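PDB 4YWO: mercuric reductase from Metallosphaera sedula, which probably catalyses the NADPH-dependent reduction of mercuric ion to elemental mercury, using FAD as cofactor in a homodimeric flavoenzyme. Local coordinates for residues A[433-438]-A[443-448]; A[391-396]-A[449-454]; A[343-346]-A[350-353]; A[63-68]-A[186-191]; A[220-225]-A[230-235]. All blocks are in the same frame, centred on the assembly; numbering follows the deposited sequence.

Interaction 1: residues A[433-438]-A[443-448]. With FAD (flavin-adenine dinucleotide), chain B.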
# COMPACT_ATOMS: atom_id res chain seq x y z
N THR A 433 -7.26 14.35 5.29
CA THR A 433 -6.75 13.77 4.03
C THR A 433 -7.71 12.68 3.59
O THR A 433 -7.86 11.67 4.30
CB THR A 433 -5.42 13.12 4.25
OG1 THR A 433 -4.49 14.13 4.72
CG2 THR A 433 -4.84 12.60 2.93
N VAL A 434 -8.40 12.96 2.47
CA VAL A 434 -9.32 11.99 1.88
C VAL A 434 -8.49 10.79 1.37
O VAL A 434 -7.54 10.96 0.58
CB VAL A 434 -10.17 12.63 0.78
CG1 VAL A 434 -11.14 11.65 0.16
CG2 VAL A 434 -10.94 13.86 1.39
N HIS A 435 -8.78 9.60 1.91
CA HIS A 435 -8.16 8.35 1.43
C HIS A 435 -9.02 7.73 0.31
O HIS A 435 -9.95 8.39 -0.20
CB HIS A 435 -7.93 7.42 2.64
CG HIS A 435 -6.73 7.83 3.44
ND1 HIS A 435 -6.66 9.07 4.04
CD2 HIS A 435 -5.54 7.22 3.64
CE1 HIS A 435 -5.47 9.18 4.62
NE2 HIS A 435 -4.78 8.07 4.42
N MET A 436 -8.64 6.57 -0.18
CA MET A 436 -9.44 5.85 -1.16
C MET A 436 -10.20 4.75 -0.46
O MET A 436 -9.61 3.94 0.31
CB MET A 436 -8.58 5.25 -2.27
CG MET A 436 -9.38 4.58 -3.30
SD MET A 436 -10.30 5.83 -4.34
CE MET A 436 -11.50 4.91 -5.02
N PHE A 437 -11.50 4.70 -0.71
CA PHE A 437 -12.32 3.57 -0.20
C PHE A 437 -12.54 2.56 -1.30
O PHE A 437 -12.82 3.02 -2.47
CB PHE A 437 -13.71 4.10 0.26
CG PHE A 437 -14.52 3.04 0.90
CD1 PHE A 437 -14.36 2.68 2.23
CD2 PHE A 437 -15.45 2.47 0.19
CE1 PHE A 437 -15.16 1.68 2.77
CE2 PHE A 437 -16.30 1.48 0.72
CZ PHE A 437 -16.15 1.09 2.01
N PRO A 438 -12.45 1.23 -1.08
CA PRO A 438 -12.03 0.58 0.18
C PRO A 438 -10.59 0.13 -0.04
O PRO A 438 -10.29 -0.66 -1.00
CB PRO A 438 -12.99 -0.59 0.28
CG PRO A 438 -13.32 -0.92 -1.16
CD PRO A 438 -13.04 0.29 -2.02
N SER A 443 -7.16 2.45 6.89
CA SER A 443 -7.01 2.15 8.33
C SER A 443 -6.15 3.18 9.07
O SER A 443 -6.39 3.42 10.25
CB SER A 443 -6.44 0.76 8.56
OG SER A 443 -5.11 0.71 8.08
N LEU A 444 -5.24 3.88 8.41
CA LEU A 444 -4.46 4.96 9.05
C LEU A 444 -5.37 6.12 9.44
O LEU A 444 -5.23 6.68 10.50
CB LEU A 444 -3.35 5.47 8.11
CG LEU A 444 -2.30 4.38 7.86
CD1 LEU A 444 -1.34 4.88 6.80
CD2 LEU A 444 -1.49 4.09 9.10
N ARG A 445 -6.36 6.43 8.60
CA ARG A 445 -7.28 7.51 8.94
C ARG A 445 -8.31 6.99 9.96
O ARG A 445 -8.68 7.72 10.85
CB ARG A 445 -7.93 8.04 7.64
CG ARG A 445 -9.01 9.12 7.86
CD ARG A 445 -9.42 9.83 6.54
NE ARG A 445 -10.37 10.87 6.86
CZ ARG A 445 -11.63 10.65 7.17
NH1 ARG A 445 -12.14 9.41 7.18
NH2 ARG A 445 -12.36 11.70 7.48
N LEU A 446 -8.71 5.73 9.88
CA LEU A 446 -9.67 5.22 10.84
C LEU A 446 -9.13 5.16 12.19
O LEU A 446 -9.86 5.50 13.22
CB LEU A 446 -10.15 3.84 10.41
CG LEU A 446 -10.95 3.75 9.09
CD1 LEU A 446 -11.11 2.33 8.64
CD2 LEU A 446 -12.29 4.51 9.30
N VAL A 447 -7.87 4.77 12.36
CA VAL A 447 -7.32 4.83 13.70
C VAL A 447 -7.14 6.24 14.20
O VAL A 447 -7.24 6.51 15.41
CB VAL A 447 -6.02 3.96 13.84
CG1 VAL A 447 -4.84 4.57 13.15
CG2 VAL A 447 -5.68 3.62 15.29
N ALA A 448 -6.81 7.18 13.33
CA ALA A 448 -6.77 8.63 13.70
C ALA A 448 -8.16 9.08 14.25
O ALA A 448 -8.18 9.86 15.29
CB ALA A 448 -6.38 9.46 12.46
PA FAD B . -26.00 7.97 -2.57
O1A FAD B . -25.34 7.01 -1.61
O2A FAD B . -26.70 7.45 -3.80
O5B FAD B . -27.05 8.86 -1.73
C5B FAD B . -28.40 9.01 -2.19
C4B FAD B . -29.34 8.31 -1.22
O4B FAD B . -30.36 9.22 -0.80
C3B FAD B . -30.02 7.12 -1.88
O3B FAD B . -29.70 5.92 -1.17
C2B FAD B . -31.51 7.39 -1.81
O2B FAD B . -32.16 6.36 -1.05
C1B FAD B . -31.67 8.73 -1.11
N9A FAD B . -32.36 9.69 -2.01
C8A FAD B . -32.01 9.97 -3.28
N7A FAD B . -32.85 10.88 -3.83
C5A FAD B . -33.77 11.20 -2.90
C6A FAD B . -34.95 12.10 -2.82
N6A FAD B . -35.32 12.86 -3.88
N1A FAD B . -35.64 12.13 -1.66
C2A FAD B . -35.28 11.38 -0.60
N3A FAD B . -34.22 10.54 -0.60
C4A FAD B . -33.44 10.41 -1.70
N1 FAD B . -16.48 4.96 -5.03
C2 FAD B . -15.29 4.72 -4.43
O2 FAD B . -14.75 5.64 -3.77
N3 FAD B . -14.65 3.54 -4.52
C4 FAD B . -15.16 2.51 -5.20
O4 FAD B . -14.54 1.42 -5.27
C4X FAD B . -16.46 2.69 -5.89
N5 FAD B . -17.04 1.69 -6.60
C5X FAD B . -18.23 1.89 -7.21
C6 FAD B . -18.81 0.85 -7.94
C7 FAD B . -20.03 1.04 -8.57
C7M FAD B . -20.65 -0.09 -9.36
C8 FAD B . -20.73 2.35 -8.47
C8M FAD B . -22.05 2.55 -9.15
C9 FAD B . -20.16 3.39 -7.74
C9A FAD B . -18.93 3.20 -7.11
N10 FAD B . -18.35 4.24 -6.37
C10 FAD B . -17.11 4.01 -5.75
C1' FAD B . -19.01 5.55 -6.26
C2' FAD B . -19.67 5.66 -4.89
O2' FAD B . -20.49 4.51 -4.66
C3' FAD B . -20.52 6.92 -4.79
O3' FAD B . -19.73 8.06 -5.18
C4' FAD B . -21.04 7.13 -3.37
O4' FAD B . -21.97 6.09 -3.06
C5' FAD B . -21.71 8.49 -3.23
O5' FAD B . -22.64 8.44 -2.15
P FAD B . -23.78 9.57 -2.00
O1P FAD B . -24.34 9.49 -0.61
O2P FAD B . -23.22 10.87 -2.52
O3P FAD B . -24.91 9.06 -3.03

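Interaction 2: residues A[391-396]-A[449-454]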
# COMPACT_ATOMS: atom_id res chain seq x y z
N VAL A 391 -4.27 -1.97 13.62
CA VAL A 391 -3.42 -0.77 13.38
C VAL A 391 -3.35 -0.02 14.72
O VAL A 391 -4.39 0.28 15.34
CB VAL A 391 -3.93 0.13 12.23
CG1 VAL A 391 -2.97 1.25 12.03
CG2 VAL A 391 -3.99 -0.68 11.01
N LYS A 392 -2.13 0.26 15.17
CA LYS A 392 -1.91 1.02 16.43
C LYS A 392 -1.18 2.30 16.11
O LYS A 392 -0.19 2.30 15.36
CB LYS A 392 -1.07 0.21 17.37
CG LYS A 392 -0.88 0.81 18.75
CD LYS A 392 -0.23 -0.27 19.66
CE LYS A 392 -0.24 0.16 21.07
NZ LYS A 392 0.34 -0.91 21.95
N MET A 393 -1.65 3.39 16.66
CA MET A 393 -1.10 4.73 16.43
C MET A 393 -0.75 5.37 17.74
O MET A 393 -1.54 5.23 18.71
CB MET A 393 -2.06 5.57 15.59
CG MET A 393 -1.58 7.01 15.21
SD MET A 393 -2.71 7.85 14.13
CE MET A 393 -2.27 7.08 12.59
N VAL A 394 0.42 5.96 17.82
CA VAL A 394 0.91 6.58 19.03
C VAL A 394 1.23 8.04 18.79
O VAL A 394 1.86 8.37 17.78
CB VAL A 394 2.19 5.90 19.51
CG1 VAL A 394 2.71 6.51 20.80
CG2 VAL A 394 2.10 4.38 19.62
N THR A 395 0.71 8.95 19.66
CA THR A 395 0.99 10.40 19.44
C THR A 395 1.71 10.92 20.66
O THR A 395 1.55 10.39 21.75
CB THR A 395 -0.25 11.28 19.20
OG1 THR A 395 -1.10 11.23 20.40
CG2 THR A 395 -1.06 10.79 17.98
N MET A 396 2.56 11.95 20.48
CA MET A 396 3.30 12.56 21.62
C MET A 396 3.10 14.06 21.35
O MET A 396 3.43 14.57 20.28
CB MET A 396 4.75 12.12 21.57
CG MET A 396 5.75 13.12 22.16
SD MET A 396 5.52 12.84 23.89
CE MET A 396 6.80 11.54 23.91
N LEU A 449 -9.22 8.66 13.63
CA LEU A 449 -10.60 9.00 14.04
C LEU A 449 -10.89 8.46 15.47
O LEU A 449 -11.70 9.02 16.24
CB LEU A 449 -11.61 8.47 13.09
CG LEU A 449 -11.75 9.25 11.79
CD1 LEU A 449 -12.53 8.43 10.82
CD2 LEU A 449 -12.47 10.58 12.01
N ALA A 450 -10.19 7.39 15.84
CA ALA A 450 -10.37 6.75 17.16
C ALA A 450 -9.90 7.60 18.29
O ALA A 450 -10.24 7.28 19.46
CB ALA A 450 -9.71 5.38 17.23
N PHE A 451 -9.15 8.69 18.06
CA PHE A 451 -8.55 9.50 19.07
C PHE A 451 -9.63 10.29 19.76
O PHE A 451 -9.62 10.43 20.96
CB PHE A 451 -7.39 10.36 18.62
CG PHE A 451 -6.09 9.56 18.59
CD1 PHE A 451 -5.89 8.67 17.55
CD2 PHE A 451 -5.19 9.49 19.65
CE1 PHE A 451 -4.78 7.92 17.54
CE2 PHE A 451 -4.04 8.79 19.64
CZ PHE A 451 -3.83 7.88 18.54
N ARG A 452 -10.65 10.63 19.02
CA ARG A 452 -11.75 11.32 19.73
C ARG A 452 -13.06 10.57 19.61
O ARG A 452 -13.80 10.48 20.58
CB ARG A 452 -11.79 12.77 19.30
CG ARG A 452 -10.71 13.60 19.97
CD ARG A 452 -10.82 13.53 21.51
NE ARG A 452 -9.68 14.14 22.21
CZ ARG A 452 -8.51 13.56 22.53
NH1 ARG A 452 -8.19 12.29 22.22
NH2 ARG A 452 -7.60 14.28 23.18
N SER A 453 -13.28 9.98 18.43
CA SER A 453 -14.48 9.22 18.04
C SER A 453 -14.40 7.72 18.41
O SER A 453 -13.33 7.14 18.63
CB SER A 453 -14.77 9.32 16.49
OG SER A 453 -14.29 10.49 15.82
N ASP A 454 -15.57 7.10 18.41
CA ASP A 454 -15.68 5.66 18.58
C ASP A 454 -15.72 5.01 17.21
O ASP A 454 -16.79 5.00 16.60
CB ASP A 454 -16.97 5.35 19.37
CG ASP A 454 -17.05 3.90 19.82
OD1 ASP A 454 -16.50 3.01 19.12
OD2 ASP A 454 -17.67 3.65 20.88

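Interaction 3: residues A[343-346]-A[350-353]. With GOL (glycerol), chain D.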
# COMPACT_ATOMS: atom_id res chain seq x y z
N GLN A 343 10.11 -0.76 9.45
CA GLN A 343 10.49 -2.15 9.35
C GLN A 343 9.26 -3.03 9.11
O GLN A 343 8.25 -2.93 9.82
CB GLN A 343 11.19 -2.67 10.62
CG GLN A 343 11.53 -4.16 10.50
CD GLN A 343 11.96 -4.79 11.82
OE1 GLN A 343 12.19 -4.11 12.84
NE2 GLN A 343 12.20 -6.07 11.76
N VAL A 344 9.43 -4.01 8.25
CA VAL A 344 8.34 -4.89 7.85
C VAL A 344 8.85 -6.31 7.90
O VAL A 344 10.02 -6.65 7.54
CB VAL A 344 7.83 -4.62 6.38
CG1 VAL A 344 6.83 -5.63 5.87
CG2 VAL A 344 7.26 -3.21 6.27
N ILE A 345 7.99 -7.14 8.41
CA ILE A 345 8.09 -8.63 8.33
C ILE A 345 7.17 -9.06 7.27
O ILE A 345 5.93 -8.88 7.33
CB ILE A 345 7.79 -9.24 9.72
CG1 ILE A 345 8.71 -8.75 10.76
CG2 ILE A 345 7.89 -10.77 9.61
CD1 ILE A 345 8.41 -9.17 12.19
N PHE A 346 7.66 -9.69 6.21
CA PHE A 346 6.92 -9.96 4.99
C PHE A 346 6.25 -11.36 5.00
O PHE A 346 6.05 -11.95 3.95
CB PHE A 346 7.81 -9.82 3.78
CG PHE A 346 8.19 -8.40 3.43
CD1 PHE A 346 7.32 -7.63 2.61
CD2 PHE A 346 9.36 -7.81 3.82
CE1 PHE A 346 7.62 -6.30 2.30
CE2 PHE A 346 9.66 -6.50 3.44
CZ PHE A 346 8.79 -5.79 2.64
N ASN A 350 1.33 -9.23 6.57
CA ASN A 350 2.54 -8.49 6.94
C ASN A 350 2.43 -7.92 8.38
O ASN A 350 1.33 -7.69 8.94
CB ASN A 350 2.77 -7.30 6.07
CG ASN A 350 2.98 -7.51 4.59
OD1 ASN A 350 2.80 -6.55 3.82
ND2 ASN A 350 3.30 -8.72 4.14
N LEU A 351 3.61 -7.74 9.00
CA LEU A 351 3.70 -6.95 10.26
C LEU A 351 4.53 -5.77 9.88
O LEU A 351 5.62 -5.94 9.25
CB LEU A 351 4.37 -7.71 11.40
CG LEU A 351 3.65 -9.03 11.80
CD1 LEU A 351 4.28 -10.15 11.05
CD2 LEU A 351 3.72 -9.24 13.32
N ALA A 352 4.15 -4.57 10.29
CA ALA A 352 4.93 -3.39 9.91
C ALA A 352 5.00 -2.42 11.08
O ALA A 352 4.06 -2.34 11.89
CB ALA A 352 4.23 -2.69 8.80
N ARG A 353 6.06 -1.66 11.17
CA ARG A 353 6.19 -0.67 12.22
C ARG A 353 7.06 0.50 11.75
O ARG A 353 7.89 0.39 10.84
CB ARG A 353 6.88 -1.32 13.41
CG ARG A 353 8.26 -1.80 13.19
CD ARG A 353 8.93 -2.44 14.38
NE ARG A 353 9.20 -1.47 15.39
CZ ARG A 353 9.63 -1.82 16.62
NH1 ARG A 353 9.83 -3.12 16.89
NH2 ARG A 353 9.80 -0.89 17.53
C1 GOL D . 2.51 -10.79 0.82
O1 GOL D . 2.08 -9.61 1.48
C2 GOL D . 3.54 -11.45 1.71
O2 GOL D . 4.66 -10.51 1.89
C3 GOL D . 3.90 -12.86 1.13
O3 GOL D . 4.58 -12.68 -0.18

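Interaction 4: residues A[63-68]-A[186-191]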
# COMPACT_ATOMS: atom_id res chain seq x y z
N ARG A 63 11.20 -13.29 -2.85
CA ARG A 63 10.75 -14.11 -3.96
C ARG A 63 10.19 -15.42 -3.48
O ARG A 63 9.13 -15.87 -3.95
CB ARG A 63 11.88 -14.32 -4.97
CG ARG A 63 11.55 -15.30 -6.09
CD ARG A 63 10.43 -14.71 -7.00
NE ARG A 63 10.36 -15.49 -8.19
CZ ARG A 63 9.52 -15.22 -9.17
NH1 ARG A 63 8.69 -14.20 -9.11
NH2 ARG A 63 9.48 -16.08 -10.20
N MET A 64 10.90 -16.09 -2.56
CA MET A 64 10.40 -17.39 -2.12
C MET A 64 9.09 -17.25 -1.30
O MET A 64 8.18 -18.09 -1.38
CB MET A 64 11.39 -18.12 -1.29
CG MET A 64 12.65 -18.51 -2.02
SD MET A 64 12.35 -19.29 -3.65
CE MET A 64 11.34 -20.61 -3.29
N LEU A 65 8.91 -16.15 -0.57
CA LEU A 65 7.66 -15.95 0.14
C LEU A 65 6.53 -15.68 -0.81
O LEU A 65 5.40 -16.12 -0.53
CB LEU A 65 7.76 -14.73 1.15
CG LEU A 65 8.58 -15.05 2.40
CD1 LEU A 65 9.01 -13.75 3.05
CD2 LEU A 65 7.73 -15.82 3.34
N TYR A 66 6.79 -15.03 -1.94
CA TYR A 66 5.78 -14.77 -3.01
C TYR A 66 5.31 -16.10 -3.60
O TYR A 66 4.10 -16.38 -3.69
CB TYR A 66 6.31 -13.82 -4.04
CG TYR A 66 5.46 -13.79 -5.30
CD1 TYR A 66 4.29 -13.14 -5.28
CD2 TYR A 66 5.89 -14.44 -6.46
CE1 TYR A 66 3.52 -13.14 -6.44
CE2 TYR A 66 5.13 -14.43 -7.61
CZ TYR A 66 3.94 -13.84 -7.54
OH TYR A 66 3.21 -13.86 -8.76
N ILE A 67 6.30 -16.91 -3.94
CA ILE A 67 5.99 -18.28 -4.50
C ILE A 67 5.19 -19.06 -3.50
O ILE A 67 4.15 -19.68 -3.85
CB ILE A 67 7.28 -19.02 -4.82
CG1 ILE A 67 7.88 -18.34 -5.99
CG2 ILE A 67 6.90 -20.45 -5.26
CD1 ILE A 67 9.20 -18.86 -6.30
N ALA A 68 5.58 -19.05 -2.23
CA ALA A 68 4.85 -19.72 -1.19
C ALA A 68 3.35 -19.24 -1.13
O ALA A 68 2.44 -20.04 -0.91
CB ALA A 68 5.48 -19.65 0.13
N ALA A 186 13.23 -15.52 11.57
CA ALA A 186 12.57 -16.77 11.92
C ALA A 186 11.14 -16.90 11.44
O ALA A 186 10.71 -17.97 10.98
CB ALA A 186 12.60 -16.96 13.43
N LEU A 187 10.38 -15.85 11.61
CA LEU A 187 8.99 -15.82 11.15
C LEU A 187 8.90 -16.01 9.63
O LEU A 187 8.03 -16.78 9.16
CB LEU A 187 8.22 -14.57 11.63
CG LEU A 187 8.21 -14.32 13.11
CD1 LEU A 187 7.41 -13.01 13.32
CD2 LEU A 187 7.67 -15.38 13.95
N GLU A 188 9.66 -15.26 8.91
CA GLU A 188 9.64 -15.38 7.46
C GLU A 188 10.02 -16.78 6.95
O GLU A 188 9.35 -17.37 6.19
CB GLU A 188 10.50 -14.33 6.82
CG GLU A 188 9.92 -12.89 6.92
CD GLU A 188 10.76 -11.82 6.21
OE1 GLU A 188 11.85 -12.20 5.66
OE2 GLU A 188 10.38 -10.57 6.22
N PHE A 189 11.15 -17.32 7.46
CA PHE A 189 11.53 -18.67 7.00
C PHE A 189 10.59 -19.71 7.49
O PHE A 189 10.36 -20.73 6.80
CB PHE A 189 13.02 -18.99 7.42
CG PHE A 189 14.03 -18.30 6.56
CD1 PHE A 189 14.31 -18.83 5.31
CD2 PHE A 189 14.80 -17.24 7.00
CE1 PHE A 189 15.15 -18.23 4.44
CE2 PHE A 189 15.76 -16.67 6.12
CZ PHE A 189 15.86 -17.15 4.80
N ALA A 190 10.07 -19.61 8.72
CA ALA A 190 9.10 -20.58 9.17
C ALA A 190 7.85 -20.60 8.31
O ALA A 190 7.36 -21.69 7.94
CB ALA A 190 8.72 -20.40 10.61
N GLN A 191 7.30 -19.45 7.94
CA GLN A 191 6.17 -19.44 7.08
C GLN A 191 6.53 -19.97 5.68
O GLN A 191 5.80 -20.74 5.13
CB GLN A 191 5.58 -18.04 6.96
CG GLN A 191 4.40 -18.05 6.01
CD GLN A 191 3.63 -16.70 6.04
OE1 GLN A 191 3.80 -15.94 5.06
NE2 GLN A 191 2.59 -16.69 6.81
O HOH W 1 4.16 -16.74 2.07

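Interaction 5: residues A[220-225]-A[230-235]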
# COMPACT_ATOMS: atom_id res chain seq x y z
N GLU A 220 -0.17 -11.53 17.47
CA GLU A 220 -0.48 -11.83 16.11
C GLU A 220 0.55 -12.73 15.49
O GLU A 220 0.21 -13.64 14.73
CB GLU A 220 -0.68 -10.59 15.21
CG GLU A 220 -1.80 -9.63 15.55
CD GLU A 220 -3.19 -10.10 15.58
OE1 GLU A 220 -3.46 -11.34 15.61
OE2 GLU A 220 -4.10 -9.20 15.56
N ALA A 221 1.85 -12.53 15.82
CA ALA A 221 2.98 -13.34 15.26
C ALA A 221 2.72 -14.82 15.57
O ALA A 221 2.84 -15.70 14.70
CB ALA A 221 4.29 -12.86 15.77
N ARG A 222 2.33 -15.12 16.84
CA ARG A 222 2.02 -16.48 17.16
C ARG A 222 0.89 -17.07 16.39
O ARG A 222 0.94 -18.22 15.89
CB ARG A 222 1.88 -16.63 18.70
CG ARG A 222 1.67 -18.07 19.00
CD ARG A 222 1.18 -18.44 20.40
NE ARG A 222 2.29 -18.44 21.27
CZ ARG A 222 3.03 -19.48 21.58
NH1 ARG A 222 2.77 -20.71 21.14
NH2 ARG A 222 3.96 -19.29 22.44
N ARG A 223 -0.20 -16.31 16.20
CA ARG A 223 -1.36 -16.74 15.47
C ARG A 223 -1.05 -17.01 14.01
O ARG A 223 -1.54 -18.01 13.43
CB ARG A 223 -2.45 -15.70 15.52
CG ARG A 223 -2.99 -15.55 16.90
CD ARG A 223 -4.04 -14.48 16.81
NE ARG A 223 -4.83 -14.40 18.05
CZ ARG A 223 -5.39 -13.31 18.47
NH1 ARG A 223 -5.36 -12.18 17.76
NH2 ARG A 223 -6.05 -13.32 19.64
N ILE A 224 -0.21 -16.12 13.44
CA ILE A 224 0.22 -16.27 12.03
C ILE A 224 0.97 -17.53 11.86
O ILE A 224 0.70 -18.30 10.93
CB ILE A 224 0.97 -15.04 11.54
CG1 ILE A 224 -0.01 -13.85 11.56
CG2 ILE A 224 1.50 -15.27 10.11
CD1 ILE A 224 0.69 -12.49 11.49
N MET A 225 1.92 -17.78 12.74
CA MET A 225 2.65 -19.04 12.65
C MET A 225 1.80 -20.31 12.81
O MET A 225 1.89 -21.25 11.99
CB MET A 225 3.76 -19.04 13.65
CG MET A 225 4.89 -18.02 13.46
SD MET A 225 5.82 -18.18 11.91
CE MET A 225 4.92 -17.02 10.85
N VAL A 230 2.91 -24.12 12.06
CA VAL A 230 4.17 -24.06 12.74
C VAL A 230 3.95 -24.28 14.24
O VAL A 230 3.07 -23.67 14.83
CB VAL A 230 4.86 -22.66 12.53
CG1 VAL A 230 6.15 -22.54 13.29
CG2 VAL A 230 5.10 -22.35 11.07
N ALA A 231 4.82 -25.05 14.86
CA ALA A 231 4.84 -25.30 16.32
C ALA A 231 5.72 -24.17 16.89
O ALA A 231 6.89 -24.02 16.53
CB ALA A 231 5.52 -26.64 16.63
N VAL A 232 5.11 -23.34 17.73
CA VAL A 232 5.80 -22.24 18.32
C VAL A 232 6.10 -22.61 19.72
O VAL A 232 5.13 -22.82 20.50
CB VAL A 232 4.92 -20.98 18.23
CG1 VAL A 232 5.65 -19.88 18.97
CG2 VAL A 232 4.72 -20.59 16.77
N VAL A 233 7.36 -22.73 20.06
CA VAL A 233 7.79 -23.01 21.46
C VAL A 233 8.53 -21.83 22.04
O VAL A 233 9.60 -21.45 21.57
CB VAL A 233 8.70 -24.25 21.48
CG1 VAL A 233 9.07 -24.54 22.95
CG2 VAL A 233 8.00 -25.41 20.82
N THR A 234 7.93 -21.13 23.03
CA THR A 234 8.56 -20.00 23.61
C THR A 234 9.13 -20.33 25.06
O THR A 234 8.73 -21.34 25.59
CB THR A 234 7.60 -18.82 23.75
OG1 THR A 234 6.34 -19.28 24.27
CG2 THR A 234 7.34 -18.22 22.37
N GLY A 235 9.89 -19.42 25.61
CA GLY A 235 10.53 -19.65 26.92
C GLY A 235 11.44 -20.85 26.96
O GLY A 235 11.58 -21.50 28.02

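Interaction 1: residues A[433-438]-A[443-448]
The carbonyl oxygen of Thr433 is approached by two residues at once: His435 ND1 donates a hydrogen bond to it at 2.9 Å, and Arg445 CD, reaching out from helix 442-449, touches it at 3.3 Å. The histidine donor stands well above the carbonyl plane, although the oxygen lies in the plane of the imidazole. Arg445 CB packs over one face of that ring, 4.2 Å from its centroid, in a CH-pi contact displaced toward the rim. With CG anti to the backbone N (chi1 176°) and an extended chain, the arginine runs past the ring, and its NE bonds to Ile431 O. His435 NE2 is hydrogen-bonded to Glu416. Farther along the loop, ahead of the cis peptide bond to Pro438, Phe437 O accepts a 2.8 Å hydrogen bond from N3 of the FAD held by the second subunit, so this part of the dimerisation domain completes the partner's flavin site. Bonds at both imidazole nitrogens fix the ring's rotation, with Arg445 CB packed on one face.

Interaction 2: residues A[391-396]-A[449-454]
A backbone carbonyl oxygen at the rim of an aromatic ring marks this contact: Met393 O lies near the plane of the Phe451 ring, 3.5 Å from CZ. That approach sets the oxygen beside the CZ-H at the ring's rim, probably a weakly favourable meeting. The far end of the ring is wedged between two side chains of the strand. Beside CE1 is Met393 SD at 4.0 Å, a Met-aromatic contact in which the sulfur stands 5.1 Å from the ring centroid and approaches obliquely. The methionine CG also lies alongside, since the chain stays extended until it bends at its last torsion (chi3 -79°). At CE2 the ring meets Thr395, whose OG1 comes within 3.9 Å, also obliquely, and whose CG2 is about as close at 4.0 Å. Behind the ring, the Phe451 carbonyl takes a 2.7 Å hydrogen bond from Arg452 NH1, which also forms a salt bridge with Glu369. Phe451 thus packs against Met393 and Thr395 on one face of the antiparallel sheet of the dimerisation domain just after helix 442-449, with Val427 of helix 427-431 and Glu369 of strand 368-374 also against its ring, while Val447 of helix 442-449 packs on Met393.

Interaction 3: residues A[343-346]-A[350-353]
The Phe346 ring meets the Asn350 amide obliquely, with ND2 4.4 Å from CD1, while Val344 CG1 covers one ring face, 3.6 Å above its centre, and O2 of a glycerol, probably from the crystallisation liquor, lies in plane at the edge. These residues stand at the turn end of a beta hairpin made by strands 343-345 and 350-355, at one side of the antiparallel sheet of the dimerisation domain. Two hydrogen-bonded pairs, Gln343 with Arg353 and Ile345 with Leu351, each supply reciprocal bonds. Of these, Ile345 N to Leu351 O is the shortest at 2.8 Å. Between them the non-hydrogen-bonded pair of Val344 and Ala352 brings Val344 CG2 to 4.0 Å from Ala352 CB on one face of the sheet. On the other, Ile345 CB and CG2 meet Leu351 CD1, and Arg353 CG packs beside Gln343 CB. Arg353 turns its guanidinium to Trp213, a cation-pi contact, and NH1 bonds to Asp212 O. Phe346 belongs to the FAD pocket, and its side chain comes within about 4 Å of the flavin cofactor and of Lys62. Asn350 ND2 donates to Thr347 O, closing the turn, and also to glycerol O1 at 3.1 Å, while Phe346 O accepts a hydrogen bond from glycerol O2 at 2.9 Å.

Interaction 4: residues A[63-68]-A[186-191]
Leu65 and Glu188 cross at about a right angle, with one leucine methyl laid across the acid's aliphatic chain: Leu65 CD1 is 4.1 Å from both Glu188 CB and CG. The other methyl, CD2, rests 3.6 Å from Glu188 O. The glutamate chain runs on extended beyond CG alongside the methyl, and its carboxylate meets two partners, a salt bridge from OE1 to Lys62 and a hydrogen bond from Phe346 N to OE2. Lys62 binds FAD, so Glu188, in the second shell, may help position it. The contact joins helix 58-78, whose first residue, Cys58, belongs to the Cys53-Cys58 disulfide, to helix 184-194, which follows strand 176-180 of a parallel sheet, consistent with the NADPH-binding domain of this family. One turn further along, Gln191, its chi1 of 178° swinging the chain toward helix 58-78, brings OE1 near Leu65. A water lies between the helices, 2.9 Å from Leu65 O and 3.1 Å from Gln191 OE1; OE1 accepts a hydrogen bond from Gln348 N.

Interaction 5: residues A[220-225]-A[230-235]
Helix 215-227 and strand 231-233 lie close together at the turn that joins them, the CA atoms of Met225 and Val230 being 5.2 Å apart, and diverge to 7.0 Å between the CA atoms of Arg222 and Val232. The turn is pinned by Val230 N donating to Met225 O at 3.0 Å. This is the second half of a beta-alpha-beta unit beginning with strand 199-203, beside which strand 231-233 forms the edge of the parallel sheet. Met225 CB packs 3.6 Å from Val232 CG2 and 3.9 Å from Val230 CB. Arg222 extends from the helix and bends at chi3 (-81°), which lays its guanidinium across Val232 with CG1 over one face near the rim. NH1 donates to Val232 O at 3.2 Å from above the carbonyl plane, and Thr234 OG1 lies at the guanidinium edge, 3.0 Å from NH2. Since NH1 also forms a salt bridge with Glu226, the charged group is tied to both helix and strand, while one face of it lies against the apolar Val232 side chain.

In the fold
From the N terminus, interaction 4 is the first to open, and it closes a long loop of over a hundred residues by bringing helix 58-78 onto helix 184-194. Interaction 5 follows as a short closure between helix 215-227 and its next strand, and Met225 packs against Leu187 and Ala190 of interaction 4. Interaction 3 closes the hairpin 343-353, which touches interaction 4 through Ile345 and Phe346 and so ties the dimerisation domain to the nucleotide-binding part of the chain. Interaction 2 then spans residues 391 to 454 and encloses interaction 1. These two touch through Val391, Met393, Ser443, Leu444 and Val447. Otherwise the contacts stand in series, and none cross.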